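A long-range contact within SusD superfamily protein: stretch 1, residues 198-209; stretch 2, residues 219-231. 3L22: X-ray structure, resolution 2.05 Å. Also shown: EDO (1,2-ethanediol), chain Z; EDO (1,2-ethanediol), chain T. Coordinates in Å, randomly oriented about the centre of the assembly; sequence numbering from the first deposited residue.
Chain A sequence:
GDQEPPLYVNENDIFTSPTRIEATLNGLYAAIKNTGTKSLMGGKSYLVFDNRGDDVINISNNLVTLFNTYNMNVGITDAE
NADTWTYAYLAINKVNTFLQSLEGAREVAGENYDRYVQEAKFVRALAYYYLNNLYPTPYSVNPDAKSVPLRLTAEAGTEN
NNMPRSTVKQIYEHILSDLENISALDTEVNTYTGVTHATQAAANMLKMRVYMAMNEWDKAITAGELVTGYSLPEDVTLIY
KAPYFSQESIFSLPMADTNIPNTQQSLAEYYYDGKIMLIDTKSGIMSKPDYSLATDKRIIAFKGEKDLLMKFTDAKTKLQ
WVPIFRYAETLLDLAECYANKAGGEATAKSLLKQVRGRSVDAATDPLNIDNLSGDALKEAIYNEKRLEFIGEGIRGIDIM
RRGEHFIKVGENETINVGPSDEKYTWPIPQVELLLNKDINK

Stretch 1 (198-209) ATQAAANMLKMR
Stretch 2, residues 219-231: KAITAGELVTGYS

Two nearly antiparallel helices, helix 200-209 and a helix through 219-224, pack with axes 7.9 Å apart at closest approach and a signed crossing angle of -163°. CA pairs set the register: Met-208 to Ala-220 at 4.3 Å, Asn-204 to Ala-223 at 5.1 Å, Ala-201 to Val-227 at 4.9 Å. No direct hydrogen bond joins the stretches, so the contact rests on close packing and one bridging water.

Small residues line the close approach. Ala-223 points its CB toward helix 200-209, where it lies 3.9 Å from Met-208 N and 4.0 Å from Lys-207 CG. The CA-to-CB bond of selenomethionine Met-208 points sideways to the other stretch. Its chi1 t sets Met-208 CG 4.0 Å from Ala-220 CB, and chi2 t then carries SE to 3.8 Å from Gly-224 CA; chi3 p (51°) turns only CE. An ideal CB on Gly-224 would sit 2.5 Å from Met-208 SE, a clash. Selenomethionine Met-205 starts away from the partner, yet chi1 m and chi2 m bring Met-205 SE to 4.1 Å from Val-227 CG2; chi3 is m.

Asn-204, buried with chi1 m (-78°) and chi2 -44°, packs CB 3.4 Å from Ala-223 O and ND2 3.5 Å from Leu-226 CB. Asn-204 ND2 donates to the O of water 1 at 3.0 Å, and the water O donates to Leu-226 O at 2.9 Å, bridging Asn-204 to the backbone of Leu-226.

At the start of helix 200-209, Thr-199 (phi/psi -99/172, chi1 p) caps: Ala-202 N donates to Thr-199 OG1 at 3.1 Å. After Val-227 (-79/102, chi1 t), extended Thr-228 (-126/160) and Gly-229, at positive phi (94/-6), lead to Tyr-230, whose chi1 m and chi2 -89° bring CE2 obliquely to 3.6 Å from Ala-201 CB. Lys-207, t, t, m, t, extends NZ to O1 of the chain Z ethanediol at 2.8 Å.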

ATOM      1  N   ALA A 198      13.893   4.060  -1.859  1.00 13.35           N
ATOM      2  CA  ALA A 198      13.061   5.247  -1.826  1.00 14.24           C
ATOM      3  C   ALA A 198      13.697   6.432  -2.544  1.00 14.42           C
ATOM      4  O   ALA A 198      14.815   6.852  -2.217  1.00 17.67           O
ATOM      5  CB  ALA A 198      12.727   5.657  -0.362  1.00 14.00           C
ATOM      6  N   THR A 199      12.981   6.936  -3.537  1.00 12.98           N
ATOM      7  CA  THR A 199      13.315   8.158  -4.238  1.00 11.69           C
ATOM      8  C   THR A 199      12.494   9.318  -3.684  1.00 11.97           C
ATOM      9  O   THR A 199      11.568   9.113  -2.891  1.00 12.00           O
ATOM     10  CB  THR A 199      12.990   8.015  -5.721  1.00 11.05           C
ATOM     11  OG1 THR A 199      11.619   7.577  -5.877  1.00  9.93           O
ATOM     12  CG2 THR A 199      13.984   7.045  -6.405  1.00  7.59           C
ATOM     13  N   GLN A 200      12.813  10.530  -4.123  1.00 11.52           N
ATOM     14  CA  GLN A 200      11.978  11.671  -3.829  1.00 11.45           C
ATOM     15  C   GLN A 200      10.552  11.414  -4.299  1.00 12.16           C
ATOM     16  O   GLN A 200       9.595  11.688  -3.556  1.00 12.36           O
ATOM     17  CB  GLN A 200      12.550  12.942  -4.468  1.00 11.77           C
ATOM     18  CG  GLN A 200      13.897  13.308  -3.841  1.00 12.95           C
ATOM     19  CD  GLN A 200      14.417  14.646  -4.288  1.00 13.58           C
ATOM     20  OE1 GLN A 200      13.621  15.554  -4.579  1.00 16.32           O
ATOM     21  NE2 GLN A 200      15.753  14.775  -4.383  1.00 12.15           N
ATOM     22  N   ALA A 201      10.390  10.841  -5.497  1.00 12.46           N
ATOM     23  CA  ALA A 201       9.038  10.455  -5.994  1.00 11.73           C
ATOM     24  C   ALA A 201       8.290   9.507  -5.064  1.00 12.39           C
ATOM     25  O   ALA A 201       7.098   9.683  -4.838  1.00 11.74           O
ATOM     26  CB  ALA A 201       9.138   9.830  -7.395  1.00 11.70           C
ATOM     27  N   ALA A 202       8.970   8.500  -4.530  1.00 11.69           N
ATOM     28  CA  ALA A 202       8.339   7.586  -3.582  1.00 11.80           C
ATOM     29  C   ALA A 202       7.864   8.297  -2.288  1.00 11.75           C
ATOM     30  O   ALA A 202       6.761   8.056  -1.788  1.00 13.18           O
ATOM     31  CB  ALA A 202       9.314   6.453  -3.227  1.00 10.62           C
ATOM     32  N   ALA A 203       8.731   9.138  -1.740  1.00 10.83           N
ATOM     33  CA  ALA A 203       8.424   9.895  -0.551  1.00 11.45           C
ATOM     34  C   ALA A 203       7.203  10.809  -0.798  1.00 10.92           C
ATOM     35  O   ALA A 203       6.320  10.930   0.048  1.00 10.69           O
ATOM     36  CB  ALA A 203       9.640  10.707  -0.122  1.00  8.83           C
ATOM     37  N   ASN A 204       7.183  11.452  -1.959  1.00 11.27           N
ATOM     38  CA  ASN A 204       6.079  12.329  -2.333  1.00 11.64           C
ATOM     39  C   ASN A 204       4.773  11.588  -2.581  1.00 11.78           C
ATOM     40  O   ASN A 204       3.693  12.102  -2.266  1.00 11.53           O
ATOM     41  CB  ASN A 204       6.472  13.179  -3.547  1.00 12.13           C
ATOM     42  CG  ASN A 204       7.386  14.352  -3.173  1.00 12.25           C
ATOM     43  OD1 ASN A 204       7.126  15.023  -2.190  1.00 14.93           O
ATOM     44  ND2 ASN A 204       8.431  14.621  -3.984  1.00  9.19           N
HETATM   45  N   MSE A 205       4.861  10.365  -3.101  1.00 12.45           N
HETATM   46  CA  MSE A 205       3.670   9.519  -3.242  1.00 12.31           C
HETATM   47  C   MSE A 205       3.084   9.205  -1.858  1.00 12.82           C
HETATM   48  O   MSE A 205       1.872   9.276  -1.671  1.00 12.18           O
HETATM   49  CB  MSE A 205       3.986   8.211  -3.982  1.00 12.25           C
HETATM   50  CG  MSE A 205       4.178   8.382  -5.466  1.00 13.13           C
HETATM   51 SE   MSE A 205       2.547   9.032  -6.329  0.75 15.84          SE
HETATM   52  CE  MSE A 205       1.419   7.427  -6.022  1.00 15.85           C
ATOM     53  N   LEU A 206       3.942   8.868  -0.892  1.00 13.07           N
ATOM     54  CA  LEU A 206       3.452   8.545   0.450  1.00 13.84           C
ATOM     55  C   LEU A 206       2.842   9.813   1.098  1.00 14.33           C
ATOM     56  O   LEU A 206       1.811   9.750   1.773  1.00 15.09           O
ATOM     57  CB  LEU A 206       4.565   7.961   1.344  1.00 13.21           C
ATOM     58  CG  LEU A 206       4.154   7.419   2.717  1.00 13.83           C
ATOM     59  CD1 LEU A 206       2.920   6.497   2.631  1.00 12.06           C
ATOM     60  CD2 LEU A 206       5.333   6.709   3.411  1.00 10.05           C
ATOM     61  N   LYS A 207       3.510  10.942   0.895  1.00 14.78           N
ATOM     62  CA  LYS A 207       3.054  12.211   1.416  1.00 14.67           C
ATOM     63  C   LYS A 207       1.685  12.529   0.781  1.00 14.13           C
ATOM     64  O   LYS A 207       0.744  12.888   1.471  1.00 13.30           O
ATOM     65  CB  LYS A 207       4.091  13.274   1.086  1.00 14.98           C
ATOM     66  CG  LYS A 207       3.902  14.623   1.716  1.00 16.46           C
ATOM     67  CD  LYS A 207       5.070  15.605   1.402  1.00 17.27           C
ATOM     68  CE  LYS A 207       6.393  15.208   2.022  1.00 15.92           C
ATOM     69  NZ  LYS A 207       7.395  16.323   2.025  1.00 13.99           N
HETATM   70  N   MSE A 208       1.543  12.305  -0.514  1.00 13.45           N
HETATM   71  CA  MSE A 208       0.254  12.510  -1.125  1.00 13.91           C
HETATM   72  C   MSE A 208      -0.830  11.627  -0.515  1.00 13.76           C
HETATM   73  O   MSE A 208      -1.911  12.127  -0.220  1.00 13.02           O
HETATM   74  CB  MSE A 208       0.286  12.313  -2.626  1.00 14.94           C
HETATM   75  CG  MSE A 208      -1.098  12.469  -3.237  1.00 16.35           C
HETATM   76 SE   MSE A 208      -1.142  12.747  -5.173  0.75 22.09          SE
HETATM   77  CE  MSE A 208      -0.112  11.388  -5.550  1.00  5.48           C
ATOM     78  N   ARG A 209      -0.552  10.335  -0.335  1.00 13.74           N
ATOM     79  CA  ARG A 209      -1.518   9.449   0.282  1.00 13.98           C
ATOM     80  C   ARG A 209      -1.929   9.912   1.668  1.00 13.48           C
ATOM     81  O   ARG A 209      -3.109   9.852   2.019  1.00 14.85           O
ATOM     82  CB  ARG A 209      -0.992   8.011   0.369  1.00 13.92           C
ATOM     83  CG  ARG A 209      -0.922   7.304  -0.972  1.00 15.58           C
ATOM     84  CD  ARG A 209      -0.947   5.801  -0.720  1.00 17.49           C
ATOM     85  NE  ARG A 209      -0.719   4.926  -1.855  1.00 15.49           N
ATOM     86  CZ  ARG A 209      -0.669   3.605  -1.773  1.00 17.09           C
ATOM     87  NH1 ARG A 209      -0.851   2.983  -0.598  1.00 17.46           N
ATOM     88  NH2 ARG A 209      -0.463   2.889  -2.860  1.00 18.36           N
ATOM     89  N   LYS A 219      -2.417  20.269  -0.374  1.00 12.46           N
ATOM     90  CA  LYS A 219      -1.104  19.783   0.033  1.00 12.90           C
ATOM     91  C   LYS A 219      -0.794  18.448  -0.662  1.00 13.15           C
ATOM     92  O   LYS A 219       0.365  18.200  -1.023  1.00 13.24           O
ATOM     93  CB  LYS A 219      -0.981  19.681   1.559  1.00 13.23           C
ATOM     94  CG  LYS A 219      -1.075  21.037   2.265  1.00 13.25           C
ATOM     95  CD  LYS A 219      -1.176  20.892   3.796  1.00 15.59           C
ATOM     96  CE  LYS A 219      -1.389  22.243   4.486  1.00 17.39           C
ATOM     97  NZ  LYS A 219      -2.879  22.646   4.430  1.00 18.12           N
ATOM     98  N   ALA A 220      -1.818  17.627  -0.888  1.00 12.73           N
ATOM     99  CA  ALA A 220      -1.647  16.369  -1.631  1.00 12.97           C
ATOM    100  C   ALA A 220      -1.202  16.631  -3.077  1.00 12.40           C
ATOM    101  O   ALA A 220      -0.301  15.992  -3.574  1.00 12.81           O
ATOM    102  CB  ALA A 220      -2.939  15.571  -1.605  1.00 12.19           C
ATOM    103  N   ILE A 221      -1.851  17.592  -3.723  1.00 12.44           N
ATOM    104  CA  ILE A 221      -1.504  18.008  -5.087  1.00 11.82           C
ATOM    105  C   ILE A 221      -0.089  18.505  -5.201  1.00 12.67           C
ATOM    106  O   ILE A 221       0.624  18.106  -6.125  1.00 12.60           O
ATOM    107  CB  ILE A 221      -2.478  19.084  -5.618  1.00 11.32           C
ATOM    108  CG1 ILE A 221      -3.850  18.444  -5.871  1.00 11.22           C
ATOM    109  CG2 ILE A 221      -1.931  19.775  -6.901  1.00  9.18           C
ATOM    110  CD1 ILE A 221      -5.049  19.481  -5.995  1.00  8.84           C
ATOM    111  N   THR A 222       0.333  19.366  -4.276  1.00 12.97           N
ATOM    112  CA  THR A 222       1.699  19.841  -4.284  1.00 13.73           C
ATOM    113  C   THR A 222       2.706  18.673  -4.233  1.00 13.88           C
ATOM    114  O   THR A 222       3.657  18.644  -5.028  1.00 13.71           O
ATOM    115  CB  THR A 222       1.962  20.814  -3.119  1.00 14.33           C
ATOM    116  OG1 THR A 222       1.044  21.902  -3.204  1.00 14.01           O
ATOM    117  CG2 THR A 222       3.423  21.356  -3.166  1.00 14.66           C
ATOM    118  N   ALA A 223       2.492  17.718  -3.321  1.00 13.13           N
ATOM    119  CA  ALA A 223       3.356  16.539  -3.240  1.00 13.16           C
ATOM    120  C   ALA A 223       3.345  15.737  -4.525  1.00 13.10           C
ATOM    121  O   ALA A 223       4.399  15.418  -5.062  1.00 13.13           O
ATOM    122  CB  ALA A 223       2.921  15.603  -2.067  1.00 13.08           C
ATOM    123  N   GLY A 224       2.152  15.382  -5.010  1.00 12.24           N
ATOM    124  CA  GLY A 224       2.055  14.500  -6.164  1.00 12.06           C
ATOM    125  C   GLY A 224       2.532  15.115  -7.465  1.00 12.67           C
ATOM    126  O   GLY A 224       3.008  14.396  -8.328  1.00 12.47           O
ATOM    127  N   GLU A 225       2.404  16.443  -7.607  1.00 12.42           N
ATOM    128  CA  GLU A 225       2.909  17.133  -8.798  1.00 13.89           C
ATOM    129  C   GLU A 225       4.427  17.194  -8.838  1.00 15.24           C
ATOM    130  O   GLU A 225       4.957  17.411  -9.891  1.00 15.84           O
ATOM    131  CB  GLU A 225       2.256  18.508  -9.013  1.00 14.13           C
ATOM    132  CG  GLU A 225       0.833  18.286  -9.536  1.00 15.21           C
ATOM    133  CD  GLU A 225       0.046  19.491  -9.818  1.00 17.08           C
ATOM    134  OE1 GLU A 225       0.473  20.601  -9.430  1.00 18.87           O
ATOM    135  OE2 GLU A 225      -1.037  19.307 -10.442  1.00 17.03           O
ATOM    136  N   LEU A 226       5.111  16.904  -7.725  1.00 15.85           N
ATOM    137  CA  LEU A 226       6.557  16.737  -7.737  1.00 16.69           C
ATOM    138  C   LEU A 226       7.041  15.421  -8.379  1.00 16.59           C
ATOM    139  O   LEU A 226       8.210  15.308  -8.654  1.00 16.60           O
ATOM    140  CB  LEU A 226       7.137  16.904  -6.326  1.00 16.45           C
ATOM    141  CG  LEU A 226       7.013  18.310  -5.736  1.00 17.18           C
ATOM    142  CD1 LEU A 226       7.419  18.273  -4.238  1.00 17.65           C
ATOM    143  CD2 LEU A 226       7.863  19.367  -6.502  1.00 15.62           C
ATOM    144  N   VAL A 227       6.152  14.455  -8.618  1.00 17.04           N
ATOM    145  CA  VAL A 227       6.516  13.157  -9.202  1.00 16.96           C
ATOM    146  C   VAL A 227       6.666  13.362 -10.699  1.00 17.60           C
ATOM    147  O   VAL A 227       5.667  13.449 -11.407  1.00 20.09           O
ATOM    148  CB  VAL A 227       5.434  12.088  -8.910  1.00 16.62           C
ATOM    149  CG1 VAL A 227       5.683  10.757  -9.695  1.00 15.51           C
ATOM    150  CG2 VAL A 227       5.297  11.872  -7.397  1.00 17.23           C
ATOM    151  N   THR A 228       7.896  13.454 -11.183  1.00 16.78           N
ATOM    152  CA  THR A 228       8.149  13.741 -12.592  1.00 16.97           C
ATOM    153  C   THR A 228       9.059  12.660 -13.174  1.00 16.44           C
ATOM    154  O   THR A 228       9.734  11.926 -12.447  1.00 16.46           O
ATOM    155  CB  THR A 228       8.852  15.107 -12.764  1.00 17.72           C
ATOM    156  OG1 THR A 228      10.076  15.057 -12.038  1.00 19.28           O
ATOM    157  CG2 THR A 228       7.970  16.299 -12.227  1.00 18.22           C
ATOM    158  N   GLY A 229       9.037  12.559 -14.500  1.00 16.62           N
ATOM    159  CA  GLY A 229       9.946  11.700 -15.251  1.00 16.54           C
ATOM    160  C   GLY A 229       9.401  10.301 -15.569  1.00 15.93           C
ATOM    161  O   GLY A 229      10.087   9.530 -16.255  1.00 15.50           O
ATOM    162  N   TYR A 230       8.225   9.958 -15.040  1.00 14.75           N
ATOM    163  CA  TYR A 230       7.617   8.643 -15.286  1.00 15.25           C
ATOM    164  C   TYR A 230       6.631   8.719 -16.447  1.00 16.30           C
ATOM    165  O   TYR A 230       6.285   9.808 -16.912  1.00 16.43           O
ATOM    166  CB  TYR A 230       6.922   8.095 -14.035  1.00 14.49           C
ATOM    167  CG  TYR A 230       7.852   7.954 -12.864  1.00 13.31           C
ATOM    168  CD1 TYR A 230       8.584   6.781 -12.651  1.00 12.39           C
ATOM    169  CD2 TYR A 230       8.053   9.016 -11.981  1.00 12.77           C
ATOM    170  CE1 TYR A 230       9.440   6.658 -11.567  1.00 10.68           C
ATOM    171  CE2 TYR A 230       8.922   8.888 -10.877  1.00 10.99           C
ATOM    172  CZ  TYR A 230       9.597   7.725 -10.682  1.00 11.96           C
ATOM    173  OH  TYR A 230      10.468   7.619  -9.628  1.00 14.54           O
ATOM    174  N   SER A 231       6.184   7.570 -16.935  1.00 16.74           N
ATOM    175  CA  SER A 231       5.182   7.551 -17.985  1.00 17.36           C
ATOM    176  C   SER A 231       4.326   6.303 -17.868  1.00 16.80           C
ATOM    177  O   SER A 231       4.544   5.494 -16.971  1.00 16.75           O
ATOM    178  CB  SER A 231       5.890   7.645 -19.341  1.00 19.13           C
ATOM    179  OG  SER A 231       6.802   6.581 -19.473  1.00 19.66           O
TER
HETATM  180  C1  EDO Z 466       5.858  18.676   4.790  1.00 32.78           C
HETATM  181  O1  EDO Z 466       6.324  18.524   3.456  1.00 31.18           O
HETATM  182  C2  EDO Z 466       5.779  17.417   5.618  1.00 31.29           C
HETATM  183  O2  EDO Z 466       6.367  16.263   5.043  1.00 31.21           O
HETATM  184  C1  EDO T  19      -2.329  17.961 -13.073  1.00 49.63           C
HETATM  185  O1  EDO T  19      -1.179  17.705 -12.265  1.00 44.76           O
HETATM  186  C2  EDO T  19      -2.063  18.612 -14.429  1.00 51.06           C
HETATM  187  O2  EDO T  19      -1.497  19.909 -14.207  1.00 54.41           O
HETATM  188  O   HOH W   1       9.462  13.652  -6.635  1.00 18.28           O